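Local coordinates for protein sialidase B (PDB 4XJW) that cleaves alpha-2,3-, alpha-2,6- and alpha-2,8-linked terminal sialic acids from glycoconjugates, acting as an intramolecular trans-sialidase, at residues A285-S290 with E434-L439; T362-N367 with S411-T416. The protein carries 1 engineered substitution. All coordinates share one frame; numbering follows the deposited sequence.

Interaction 1. Residues A285-S290 with E434-L439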
# COMPACT_ATOMS: atom_id res chain seq x y z
N ALA A 285 -12.23 13.95 5.86
CA ALA A 285 -11.04 13.93 6.72
C ALA A 285 -10.32 12.59 6.50
O ALA A 285 -10.91 11.62 6.01
CB ALA A 285 -11.44 14.11 8.18
N SER A 286 -9.04 12.53 6.84
CA SER A 286 -8.29 11.30 6.65
C SER A 286 -7.10 11.20 7.59
O SER A 286 -6.67 12.20 8.19
CB SER A 286 -7.83 11.15 5.20
OG SER A 286 -6.95 12.22 4.83
N PHE A 287 -6.59 9.98 7.73
CA PHE A 287 -5.29 9.75 8.36
C PHE A 287 -4.37 9.22 7.29
O PHE A 287 -4.83 8.62 6.33
CB PHE A 287 -5.39 8.74 9.50
CG PHE A 287 -6.36 9.13 10.58
CD1 PHE A 287 -7.70 8.74 10.50
CD2 PHE A 287 -5.94 9.86 11.69
CE1 PHE A 287 -8.60 9.09 11.51
CE2 PHE A 287 -6.83 10.22 12.69
CZ PHE A 287 -8.17 9.83 12.59
N ILE A 288 -3.07 9.43 7.44
CA ILE A 288 -2.16 8.94 6.41
C ILE A 288 -0.77 8.76 7.00
O ILE A 288 -0.35 9.57 7.81
CB ILE A 288 -2.18 9.89 5.18
CG1 ILE A 288 -1.16 9.44 4.11
CG2 ILE A 288 -1.96 11.35 5.61
CD1 ILE A 288 -1.37 10.11 2.75
N ASP A 289 -0.09 7.67 6.61
CA ASP A 289 1.30 7.39 7.03
C ASP A 289 1.43 7.09 8.52
O ASP A 289 1.58 7.99 9.34
CB ASP A 289 2.26 8.53 6.63
CG ASP A 289 2.41 8.67 5.13
OD1 ASP A 289 1.90 7.79 4.40
OD2 ASP A 289 3.02 9.66 4.67
N SER A 290 1.39 5.80 8.85
CA SER A 290 1.46 5.39 10.24
C SER A 290 2.81 4.82 10.63
O SER A 290 3.60 4.39 9.77
CB SER A 290 0.35 4.39 10.58
OG SER A 290 0.51 3.16 9.88
N GLU A 434 -6.90 3.11 21.71
CA GLU A 434 -7.50 4.27 22.37
C GLU A 434 -7.90 5.35 21.38
O GLU A 434 -7.48 5.33 20.21
CB GLU A 434 -6.50 4.88 23.35
CG GLU A 434 -6.18 3.99 24.55
CD GLU A 434 -7.43 3.62 25.33
OE1 GLU A 434 -8.26 4.52 25.57
OE2 GLU A 434 -7.58 2.43 25.68
N GLN A 435 -8.69 6.30 21.85
CA GLN A 435 -8.97 7.49 21.05
C GLN A 435 -7.69 8.28 20.85
O GLN A 435 -6.90 8.47 21.79
CB GLN A 435 -10.05 8.35 21.71
CG GLN A 435 -11.43 7.68 21.77
CD GLN A 435 -11.96 7.31 20.39
OE1 GLN A 435 -11.76 8.04 19.42
NE2 GLN A 435 -12.65 6.18 20.31
N PHE A 436 -7.47 8.76 19.63
CA PHE A 436 -6.23 9.47 19.33
C PHE A 436 -6.12 10.82 20.03
O PHE A 436 -7.13 11.45 20.35
CB PHE A 436 -5.98 9.57 17.80
CG PHE A 436 -6.85 10.59 17.10
CD1 PHE A 436 -6.55 11.95 17.14
CD2 PHE A 436 -7.96 10.17 16.36
CE1 PHE A 436 -7.34 12.87 16.48
CE2 PHE A 436 -8.75 11.10 15.70
CZ PHE A 436 -8.44 12.45 15.76
N LYS A 437 -4.89 11.23 20.31
CA LYS A 437 -4.60 12.57 20.82
C LYS A 437 -3.66 13.28 19.86
O LYS A 437 -2.76 12.65 19.28
CB LYS A 437 -3.95 12.49 22.20
CG LYS A 437 -4.86 11.89 23.25
CD LYS A 437 -4.18 11.83 24.60
CE LYS A 437 -5.11 11.23 25.64
NZ LYS A 437 -5.00 11.96 26.94
N LEU A 438 -3.85 14.58 19.67
CA LEU A 438 -2.93 15.34 18.84
C LEU A 438 -1.60 15.58 19.56
O LEU A 438 -1.58 15.87 20.75
CB LEU A 438 -3.53 16.69 18.44
CG LEU A 438 -4.77 16.59 17.55
CD1 LEU A 438 -5.34 17.98 17.19
CD2 LEU A 438 -4.50 15.78 16.29
N LEU A 439 -0.50 15.45 18.83
CA LEU A 439 0.80 15.84 19.36
C LEU A 439 0.90 17.36 19.35
O LEU A 439 0.26 18.02 18.54
CB LEU A 439 1.95 15.24 18.53
CG LEU A 439 2.21 13.73 18.67
CD1 LEU A 439 3.68 13.41 18.53
CD2 LEU A 439 1.66 13.18 19.97
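Phe287 and Phe436 meet edge to face across one blade of the beta-propeller that carries the active site in sialidases. Phe287 lies on strand 286-294 and Phe436 just before the short strand 437-438 at the blade's outer border; strands 301-308 and 420-426 run between them. The two backbones are well apart, 11.0 Å between the CA atoms of Phe287 and Phe436, and the two phenylalanine side chains, each pointing toward the other segment, span that gap.

The aromatic contact is an offset edge-to-face pair, with centroids of the Phe287 and Phe436 rings 5.2 Å apart and planes at 79°. Phe287 supplies the edge: its CE2 and CZ come down over the face of Phe436, displaced toward the rim where CD2 and CE2 sit. Such a pair sets the slightly positive C-H edge of one ring on the electron-rich face of the other. Phe436 CG lies between its backbone N and carbonyl carbon (chi1 75°), which helps present the ring face to Phe287.

Phenylalanine suits this buried place, where the neighbours are largely apolar or aromatic. Val307 touches Phe287, and the small Ala422 touches Phe436. Phe287 also stacks with Phe260 and reaches Ile239 of strand 237-244, while the ring of Tyr370 lies nearly parallel to Phe436.

The active site is not far off: the side chain of Phe287 is about 11 Å from that of Asp232, the probable proton acceptor. The closest approach of the two rings is Phe287 CZ to Phe436 CE2, 3.4 Å.

Interaction 2. Residues T362-N367 with S411-T416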
# COMPACT_ATOMS: atom_id res chain seq x y z
N THR A 362 -17.41 29.41 26.24
CA THR A 362 -18.69 29.20 25.58
C THR A 362 -19.42 28.05 26.25
O THR A 362 -18.94 27.49 27.23
CB THR A 362 -18.50 28.83 24.10
OG1 THR A 362 -17.96 27.50 24.02
CG2 THR A 362 -17.56 29.80 23.41
N ASN A 363 -20.58 27.69 25.70
CA ASN A 363 -21.32 26.53 26.19
C ASN A 363 -20.92 25.26 25.43
O ASN A 363 -21.53 24.20 25.60
CB ASN A 363 -22.83 26.77 26.07
CG ASN A 363 -23.65 25.83 26.94
OD1 ASN A 363 -23.23 25.45 28.03
ND2 ASN A 363 -24.83 25.46 26.46
N TYR A 364 -19.89 25.37 24.60
CA TYR A 364 -19.42 24.23 23.82
C TYR A 364 -18.18 23.61 24.43
O TYR A 364 -17.31 24.31 24.94
CB TYR A 364 -19.09 24.65 22.40
CG TYR A 364 -20.27 25.19 21.63
CD1 TYR A 364 -21.19 24.33 21.05
CD2 TYR A 364 -20.45 26.55 21.47
CE1 TYR A 364 -22.26 24.81 20.34
CE2 TYR A 364 -21.51 27.05 20.75
CZ TYR A 364 -22.42 26.18 20.20
OH TYR A 364 -23.48 26.67 19.49
N THR A 365 -18.11 22.28 24.35
CA THR A 365 -16.90 21.56 24.74
C THR A 365 -16.52 20.56 23.66
O THR A 365 -17.32 20.21 22.80
CB THR A 365 -17.06 20.84 26.09
OG1 THR A 365 -18.14 19.90 26.01
CG2 THR A 365 -17.35 21.83 27.21
N ILE A 366 -15.27 20.11 23.71
CA ILE A 366 -14.76 19.07 22.82
C ILE A 366 -14.41 17.85 23.68
O ILE A 366 -13.71 17.99 24.68
CB ILE A 366 -13.50 19.55 22.09
CG1 ILE A 366 -13.75 20.89 21.38
CG2 ILE A 366 -13.00 18.51 21.11
CD1 ILE A 366 -14.83 20.84 20.31
N ASN A 367 -14.90 16.67 23.31
CA ASN A 367 -14.57 15.46 24.06
C ASN A 367 -13.25 14.84 23.60
O ASN A 367 -12.52 15.44 22.81
CB ASN A 367 -15.73 14.45 24.08
CG ASN A 367 -16.03 13.84 22.71
OD1 ASN A 367 -15.24 13.95 21.77
ND2 ASN A 367 -17.17 13.17 22.60
N SER A 411 -18.72 20.48 10.29
CA SER A 411 -18.69 20.88 11.70
C SER A 411 -18.98 22.37 11.95
O SER A 411 -18.62 23.24 11.14
CB SER A 411 -17.35 20.51 12.35
OG SER A 411 -17.39 20.70 13.75
N LEU A 412 -19.63 22.64 13.07
CA LEU A 412 -19.88 24.02 13.52
C LEU A 412 -18.57 24.71 13.90
O LEU A 412 -18.41 25.91 13.68
CB LEU A 412 -20.82 24.01 14.72
CG LEU A 412 -21.19 25.33 15.39
CD1 LEU A 412 -21.81 26.29 14.38
CD2 LEU A 412 -22.16 25.07 16.54
N PHE A 413 -17.66 23.94 14.49
CA PHE A 413 -16.32 24.42 14.81
C PHE A 413 -15.29 23.60 14.03
O PHE A 413 -15.34 22.37 14.06
CB PHE A 413 -16.05 24.29 16.31
CG PHE A 413 -16.81 25.28 17.14
CD1 PHE A 413 -16.35 26.57 17.29
CD2 PHE A 413 -17.98 24.90 17.79
CE1 PHE A 413 -17.04 27.49 18.06
CE2 PHE A 413 -18.68 25.81 18.57
CZ PHE A 413 -18.21 27.10 18.71
N LYS A 414 -14.38 24.28 13.35
CA LYS A 414 -13.41 23.61 12.48
C LYS A 414 -11.97 23.96 12.83
O LYS A 414 -11.67 25.10 13.19
CB LYS A 414 -13.72 23.93 11.01
CG LYS A 414 -14.99 23.24 10.53
CD LYS A 414 -15.44 23.72 9.17
CE LYS A 414 -14.74 23.01 8.04
NZ LYS A 414 -15.42 23.28 6.73
N VAL A 415 -11.09 22.96 12.74
CA VAL A 415 -9.67 23.19 12.97
C VAL A 415 -9.02 23.85 11.76
O VAL A 415 -9.59 23.88 10.66
CB VAL A 415 -8.92 21.88 13.30
CG1 VAL A 415 -9.50 21.25 14.56
CG2 VAL A 415 -9.01 20.91 12.14
N THR A 416 -7.82 24.38 11.96
CA THR A 416 -7.04 24.95 10.88
C THR A 416 -6.80 23.91 9.79
O THR A 416 -6.49 22.76 10.09
CB THR A 416 -5.67 25.44 11.42
OG1 THR A 416 -5.88 26.43 12.44
CG2 THR A 416 -4.81 26.00 10.33
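Tyr364 turns the face of its ring to the edge of Phe413 and lays its hydroxyl end beside Leu412. The contact belongs to the antiparallel beta region spanning strands 324-327 to 413-414, where strand 360-366 approaches the short strand 413-414 without pairing with it.

The side chain of Tyr364 leaves a backbone fixed by an ST turn: its N donates to Thr362 OG1 at 2.9 Å, just past the corner the chain makes at Asn363. CB already skirts the Phe413 ring, 4.0 Å from Phe413 CE2. With CG anti to the carbonyl carbon (chi1 -62°), the ring swings toward segment 411-416. CG then lies 3.5 Å from Phe413 CE2, which CD1 meets too. The CE2-CZ edge of Phe413 stands over CD2 of Tyr364, with CZ 3.6 Å from it, and also lies near Tyr364 CE2. This is an edge-to-face pair with planes at 68°. Farther out a second neighbour joins: CE1 and CZ of Tyr364 remain near Phe413 CE2 but come closer to Leu412 CD2, and OH ends 3.6 Å from that same methyl. Leucine suits this place because its branched end lets one methyl reach the outer part of the ring.

Phe413 is itself held on a braced backbone, for Ser411 OG donates to Phe413 O at 2.7 Å, arriving tilted 34° from the carbonyl plane. Phe413 makes a further edge-to-face pair with Tyr345, and Val353 touches the side chains of both Tyr364 and Phe413.

Across the two segments the attraction is thus dispersion plus the weak electrostatics of C-H edge against ring face. Thr362 and Ser411 each use a hydroxyl to brace their own segment, and tyrosine suits its partly exposed place, packing its ring face on Phe413 while carrying a polar group at its tip.

In the fold
Along the chain the order is 285-290, 362-367, 411-416, 434-439, so both partners of interaction 2 fall between those of interaction 1. Strands 301-308 and 420-426 are neighbours in the blade of interaction 1, and the antiparallel sheet of interaction 2 is inserted between them as an excursion from the propeller. The contact centres are 18 Å apart, with nearest atoms about 6 Å apart, so the two do not meet; interaction 2 lies farther from the centre of the chain. Tyr370, shortly after segment 362-367, reaches back to Phe436 and bonds Leu438 N, tying the insertion to the blade. Interaction 1 thus packs the catalytic propeller, interaction 2 its appended sheet.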